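Local coordinates for protein lysine-sensitive aspartokinase 3 (Escherichia coli, PDB 2J0X) that catalyses the ATP-dependent phosphorylation of L-aspartate to 4-phospho-L-aspartate, the first step toward lysine, and is inhibited allosterically by lysine, at residues L304-T309 with G385-A390; H335-D340 with Q368-E373. All blocks are in the same frame, centred on the assembly; numbering follows the deposited sequence.

Contact 1: residues L304-T309 with G385-A390; sequences LRRNQT and GLALVA
A G1 beta bulge, in which two residues, Asn307 and Gln308, lie across from the single residue Leu386, interrupts the antiparallel pairing of 304-309 with 385-390. On one side of it Arg305 and Leu388 form a hydrogen-bonded pair: Arg305 N donates a hydrogen bond to Leu388 O at 3.0 Å, and Leu388 N donates one to Arg305 O at 2.7 Å. Past the bulge the register has slipped by one residue, and Gln308 pairs with Leu386 in the same way, Gln308 N reaching Leu386 O at 2.6 Å in a nearly straight bond. The amide of Asn307 also lies near that oxygen, but its angle is too poor for a bond. Asn307 carries the positive phi (49°) expected at the first position of such a bulge.

The bulge lies in the antiparallel sheet of the region required for homodimerization, where strand 379-393 runs between 299-314 and 426-432. Leu304 and Val389 make a non-hydrogen-bonded pair, and Leu304 CD1 comes to 3.8 Å from Val389 CG2. The side chains of Arg305 and Leu388 lie alongside each other, pointing the same way, with CB against CB at 3.9 Å. Beyond this shared start the arginine chain bends at chi2 (-88°) and again at chi3, which carries the guanidinium away from the partner strand; Gln308 OE1 lies above one face of it, toward the rim, and a long, weak ion pair links it to Glu346 of the second subunit. Gln308 is bent as well, and its NE2 makes a weak bond back to Arg306 O. Arg306 rests CG on Ala387 CB at 3.9 Å, while its guanidinium forms a salt bridge with Glu437.

Contact 2: residues H335-D340 with Q368-E373; sequences HNISVD and QSLLME. With LYS (lysine), chain F.
The imidazole of His335 has Leu370 on one face and two polar side chains of helix 368-375 at its edge. Leu370 CD1 sits over that face, 3.7 Å from the ring centroid and displaced toward the rim, a CH-pi contact; Leu370 CB comes to 3.5 Å from His335 ND1. A chi1 of 176° sets Leu370 CG anti to the backbone N, so that the leucine and histidine side chains run antiparallel alongside each other with CD1 over the ring, while the other branch, Leu370 CD2, meets Ile337 CD1 at 3.7 Å. At the edge, near the ring plane, Ser369 OG approaches His335 CE1, and Glu373 OE1 accepts a hydrogen bond from His335 NE2 at 2.7 Å. The bond is almost straight at the proton and lies in the ring plane, yet it meets the oxygen from above the carboxylate, whose plane is turned 56° from the imidazole.

Helix 368-375 of the ACT domain thus packs against the turn joining helix 324-334 to strand 338-344, a turn where a Schellman motif with Asn336 at C-prime ends the first helix. Strand 338-344, just after it, binds the inhibitor lysine: the ligand amino group donates to Ser338 OG and Val339 O, Val339 N donates to OXT of the bound lysine at 2.9 Å, and NZ of the bound lysine donates to Asp340 O at 2.6 Å. Leu325 N and Ser345 O of the second subunit add hydrogen bonds to this shared ligand.

With an alanine at His335, Glu373 OE1 would probably lose this donor, and Leu370 CD1 the ring face it rests on. The carboxylate would tend to favour a protonated imidazole, an effect that Arg334, salt-bridged to Glu373 OE2, probably tempers.

From the N terminus, the chain first completes the kinase portion and then enters strand 299-314, which holds the first half of contact 1. It continues through helix 324-334 to 335-340, passes through strand 348-354, and closes the smaller loop of contact 2 at helix 368-375. Strand 379-393 follows directly, and its 385-390 segment closes contact 1, so contact 2 is nested within the larger loop. Contact 1 joins two neighbouring strands of the six-stranded sheet; contact 2 ties a helix to the turn before strand 338-344, at one edge of that sheet within this chain. The two meet at Asp340, whose carboxylate packs near Arg305 and Leu388.

Contact 1: residues L304-T309 with G385-A390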
loop_
_atom_site.group_PDB
_atom_site.type_symbol
_atom_site.label_atom_id
_atom_site.label_comp_id
_atom_site.label_asym_id
_atom_site.label_seq_id
_atom_site.Cartn_x
_atom_site.Cartn_y
_atom_site.Cartn_z
ATOM N N LEU A 304 -12.802 -12.541 -14.064
ATOM C CA LEU A 304 -12.031 -11.846 -15.084
ATOM C C LEU A 304 -12.398 -10.358 -15.149
ATOM O O LEU A 304 -13.556 -10.010 -15.383
ATOM C CB LEU A 304 -12.266 -12.506 -16.449
ATOM C CG LEU A 304 -11.436 -12.006 -17.637
ATOM C CD1 LEU A 304 -9.977 -12.342 -17.406
ATOM C CD2 LEU A 304 -11.912 -12.646 -18.924
ATOM N N ARG A 305 -11.408 -9.495 -14.911
ATOM C CA ARG A 305 -11.570 -8.044 -14.974
ATOM C C ARG A 305 -10.534 -7.633 -16.000
ATOM O O ARG A 305 -9.337 -7.653 -15.718
ATOM C CB ARG A 305 -11.240 -7.378 -13.632
ATOM C CG ARG A 305 -12.192 -7.715 -12.483
ATOM C CD ARG A 305 -13.400 -6.777 -12.412
ATOM N NE ARG A 305 -13.034 -5.415 -12.022
ATOM C CZ ARG A 305 -12.486 -5.078 -10.855
ATOM N NH1 ARG A 305 -12.229 -6.004 -9.939
ATOM N NH2 ARG A 305 -12.186 -3.807 -10.603
ATOM N N ARG A 306 -10.982 -7.278 -17.195
ATOM C CA ARG A 306 -10.052 -6.891 -18.243
ATOM C C ARG A 306 -9.688 -5.412 -18.205
ATOM O O ARG A 306 -10.265 -4.646 -17.440
ATOM C CB ARG A 306 -10.638 -7.284 -19.596
ATOM C CG ARG A 306 -10.413 -8.753 -19.938
ATOM C CD ARG A 306 -11.381 -9.283 -20.997
ATOM N NE ARG A 306 -12.660 -9.692 -20.416
ATOM C CZ ARG A 306 -13.622 -10.330 -21.083
ATOM N NH1 ARG A 306 -13.458 -10.639 -22.364
ATOM N NH2 ARG A 306 -14.749 -10.666 -20.464
ATOM N N ASN A 307 -8.708 -5.027 -19.017
ATOM C CA ASN A 307 -8.249 -3.641 -19.095
ATOM C C ASN A 307 -7.964 -2.971 -17.754
ATOM O O ASN A 307 -8.586 -1.968 -17.404
ATOM C CB ASN A 307 -9.255 -2.802 -19.885
ATOM C CG ASN A 307 -9.321 -3.208 -21.340
ATOM O OD1 ASN A 307 -9.689 -4.339 -21.661
ATOM N ND2 ASN A 307 -8.953 -2.291 -22.235
ATOM N N GLN A 308 -7.012 -3.532 -17.017
ATOM C CA GLN A 308 -6.615 -2.992 -15.725
ATOM C C GLN A 308 -5.304 -2.250 -15.959
ATOM O O GLN A 308 -4.455 -2.705 -16.733
ATOM C CB GLN A 308 -6.418 -4.129 -14.719
ATOM C CG GLN A 308 -7.667 -4.966 -14.476
ATOM C CD GLN A 308 -8.703 -4.251 -13.626
ATOM O OE1 GLN A 308 -8.462 -3.917 -12.459
ATOM N NE2 GLN A 308 -9.871 -4.017 -14.206
ATOM N N THR A 309 -5.142 -1.113 -15.296
ATOM C CA THR A 309 -3.942 -0.315 -15.458
ATOM C C THR A 309 -2.996 -0.566 -14.294
ATOM O O THR A 309 -3.386 -0.468 -13.126
ATOM C CB THR A 309 -4.333 1.179 -15.586
ATOM O OG1 THR A 309 -5.142 1.349 -16.764
ATOM C CG2 THR A 309 -3.104 2.067 -15.678
ATOM N N GLY A 385 -4.126 -2.250 -20.257
ATOM C CA GLY A 385 -4.467 -3.403 -21.071
ATOM C C GLY A 385 -4.198 -4.744 -20.417
ATOM O O GLY A 385 -4.292 -5.784 -21.062
ATOM N N LEU A 386 -3.845 -4.729 -19.140
ATOM C CA LEU A 386 -3.603 -5.974 -18.433
ATOM C C LEU A 386 -4.954 -6.502 -17.995
ATOM O O LEU A 386 -5.897 -5.728 -17.833
ATOM C CB LEU A 386 -2.724 -5.728 -17.215
ATOM C CG LEU A 386 -1.251 -5.672 -17.574
ATOM C CD1 LEU A 386 -0.432 -5.182 -16.396
ATOM C CD2 LEU A 386 -0.831 -7.059 -18.015
ATOM N N ALA A 387 -5.056 -7.814 -17.814
ATOM C CA ALA A 387 -6.318 -8.406 -17.378
ATOM C C ALA A 387 -6.140 -9.145 -16.067
ATOM O O ALA A 387 -5.216 -9.947 -15.907
ATOM C CB ALA A 387 -6.853 -9.351 -18.428
ATOM N N LEU A 388 -7.027 -8.863 -15.122
ATOM C CA LEU A 388 -6.971 -9.507 -13.820
ATOM C C LEU A 388 -7.714 -10.834 -13.874
ATOM O O LEU A 388 -8.856 -10.890 -14.312
ATOM C CB LEU A 388 -7.619 -8.620 -12.757
ATOM C CG LEU A 388 -7.794 -9.286 -11.393
ATOM C CD1 LEU A 388 -6.478 -9.262 -10.664
ATOM C CD2 LEU A 388 -8.836 -8.557 -10.569
ATOM N N VAL A 389 -7.053 -11.906 -13.459
ATOM C CA VAL A 389 -7.690 -13.221 -13.417
ATOM C C VAL A 389 -7.640 -13.645 -11.962
ATOM O O VAL A 389 -6.576 -13.611 -11.340
ATOM C CB VAL A 389 -6.941 -14.295 -14.223
ATOM C CG1 VAL A 389 -7.559 -15.671 -13.916
ATOM C CG2 VAL A 389 -7.007 -13.989 -15.721
ATOM N N ALA A 390 -8.775 -14.060 -11.419
ATOM C CA ALA A 390 -8.807 -14.434 -10.017
ATOM C C ALA A 390 -9.513 -15.747 -9.708
ATOM O O ALA A 390 -10.611 -16.001 -10.187
ATOM C CB ALA A 390 -9.441 -13.319 -9.226
#

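Contact 2: residues H335-D340 with Q368-E373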
loop_
_atom_site.group_PDB
_atom_site.type_symbol
_atom_site.label_atom_id
_atom_site.label_comp_id
_atom_site.label_asym_id
_atom_site.label_seq_id
_atom_site.Cartn_x
_atom_site.Cartn_y
_atom_site.Cartn_z
ATOM N N HIS A 335 -6.572 12.324 -5.187
ATOM C CA HIS A 335 -6.893 12.372 -6.608
ATOM C C HIS A 335 -8.076 11.482 -6.995
ATOM O O HIS A 335 -8.249 11.128 -8.164
ATOM C CB HIS A 335 -5.663 11.985 -7.430
ATOM C CG HIS A 335 -4.758 13.138 -7.736
ATOM N ND1 HIS A 335 -4.769 13.791 -8.950
ATOM C CD2 HIS A 335 -3.830 13.770 -6.979
ATOM C CE1 HIS A 335 -3.887 14.774 -8.929
ATOM N NE2 HIS A 335 -3.303 14.783 -7.744
ATOM N N ASN A 336 -8.887 11.124 -6.003
ATOM C CA ASN A 336 -10.064 10.292 -6.227
ATOM C C ASN A 336 -9.786 8.952 -6.883
ATOM O O ASN A 336 -10.411 8.608 -7.880
ATOM C CB ASN A 336 -11.090 11.040 -7.077
ATOM C CG ASN A 336 -11.785 12.135 -6.311
ATOM O OD1 ASN A 336 -12.311 11.906 -5.221
ATOM N ND2 ASN A 336 -11.802 13.335 -6.878
ATOM N N ILE A 337 -8.855 8.191 -6.331
ATOM C CA ILE A 337 -8.558 6.889 -6.896
ATOM C C ILE A 337 -8.573 5.816 -5.822
ATOM O O ILE A 337 -8.140 6.025 -4.685
ATOM C CB ILE A 337 -7.199 6.881 -7.645
ATOM C CG1 ILE A 337 -7.344 7.640 -8.961
ATOM C CG2 ILE A 337 -6.746 5.447 -7.928
ATOM C CD1 ILE A 337 -6.142 7.507 -9.869
ATOM N N SER A 338 -9.106 4.665 -6.196
ATOM C CA SER A 338 -9.184 3.534 -5.302
ATOM C C SER A 338 -8.174 2.503 -5.793
ATOM O O SER A 338 -8.151 2.149 -6.975
ATOM C CB SER A 338 -10.593 2.949 -5.327
ATOM O OG SER A 338 -10.722 1.911 -4.376
ATOM N N VAL A 339 -7.323 2.043 -4.887
ATOM C CA VAL A 339 -6.321 1.060 -5.243
ATOM C C VAL A 339 -6.902 -0.335 -5.078
ATOM O O VAL A 339 -7.563 -0.629 -4.086
ATOM C CB VAL A 339 -5.058 1.200 -4.348
ATOM C CG1 VAL A 339 -4.042 0.120 -4.688
ATOM C CG2 VAL A 339 -4.434 2.577 -4.542
ATOM N N ASP A 340 -6.671 -1.197 -6.061
ATOM C CA ASP A 340 -7.157 -2.569 -5.972
ATOM C C ASP A 340 -6.009 -3.481 -5.524
ATOM O O ASP A 340 -5.849 -3.757 -4.333
ATOM C CB ASP A 340 -7.719 -3.032 -7.327
ATOM C CG ASP A 340 -8.467 -4.370 -7.236
ATOM O OD1 ASP A 340 -8.895 -4.756 -6.127
ATOM O OD2 ASP A 340 -8.651 -5.033 -8.279
ATOM N N GLN A 368 -1.942 13.991 -15.634
ATOM C CA GLN A 368 -0.572 14.484 -15.498
ATOM C C GLN A 368 -0.398 15.176 -14.160
ATOM O O GLN A 368 0.719 15.295 -13.652
ATOM C CB GLN A 368 -0.220 15.447 -16.633
ATOM C CG GLN A 368 0.470 14.792 -17.835
ATOM C CD GLN A 368 1.940 14.430 -17.591
ATOM O OE1 GLN A 368 2.685 15.182 -16.956
ATOM N NE2 GLN A 368 2.367 13.286 -18.121
ATOM N N SER A 369 -1.514 15.624 -13.594
ATOM C CA SER A 369 -1.503 16.286 -12.299
ATOM C C SER A 369 -1.026 15.292 -11.244
ATOM O O SER A 369 -0.106 15.573 -10.466
ATOM C CB SER A 369 -2.911 16.775 -11.957
ATOM O OG SER A 369 -2.976 17.241 -10.618
ATOM N N LEU A 370 -1.665 14.126 -11.237
ATOM C CA LEU A 370 -1.344 13.055 -10.306
ATOM C C LEU A 370 0.096 12.591 -10.505
ATOM O O LEU A 370 0.886 12.520 -9.557
ATOM C CB LEU A 370 -2.301 11.888 -10.542
ATOM C CG LEU A 370 -2.057 10.624 -9.726
ATOM C CD1 LEU A 370 -2.149 10.952 -8.231
ATOM C CD2 LEU A 370 -3.072 9.558 -10.134
ATOM N N LEU A 371 0.425 12.281 -11.755
ATOM C CA LEU A 371 1.760 11.816 -12.118
ATOM C C LEU A 371 2.858 12.775 -11.668
ATOM O O LEU A 371 3.948 12.353 -11.278
ATOM C CB LEU A 371 1.844 11.625 -13.629
ATOM C CG LEU A 371 0.675 10.863 -14.247
ATOM C CD1 LEU A 371 0.877 10.774 -15.738
ATOM C CD2 LEU A 371 0.572 9.477 -13.643
ATOM N N MET A 372 2.584 14.071 -11.731
ATOM C CA MET A 372 3.586 15.028 -11.309
ATOM C C MET A 372 3.758 14.905 -9.797
ATOM O O MET A 372 4.882 14.806 -9.306
ATOM C CB MET A 372 3.174 16.444 -11.717
ATOM C CG MET A 372 4.259 17.493 -11.497
ATOM S SD MET A 372 4.243 18.803 -12.759
ATOM C CE MET A 372 6.012 19.297 -12.802
ATOM N N GLU A 373 2.643 14.873 -9.070
ATOM C CA GLU A 373 2.666 14.755 -7.620
ATOM C C GLU A 373 3.443 13.500 -7.212
ATOM O O GLU A 373 4.211 13.510 -6.241
ATOM C CB GLU A 373 1.222 14.690 -7.098
ATOM C CG GLU A 373 0.877 15.714 -6.004
ATOM C CD GLU A 373 -0.621 15.957 -5.885
ATOM O OE1 GLU A 373 -1.238 16.362 -6.896
ATOM O OE2 GLU A 373 -1.185 15.748 -4.787
HETATM N N LYS F . -9.440 0.572 -2.646
HETATM C CA LYS F . -8.820 0.725 -1.328
HETATM C C LYS F . -8.121 2.084 -1.213
HETATM O O LYS F . -7.600 2.471 -0.158
HETATM C CB LYS F . -7.832 -0.419 -1.078
HETATM C CG LYS F . -8.304 -1.846 -1.324
HETATM C CD LYS F . -7.170 -2.850 -1.128
HETATM C CE LYS F . -7.566 -4.301 -1.364
HETATM N NZ LYS F . -7.809 -4.656 -2.794
HETATM O OXT LYS F . -8.084 2.874 -2.268
#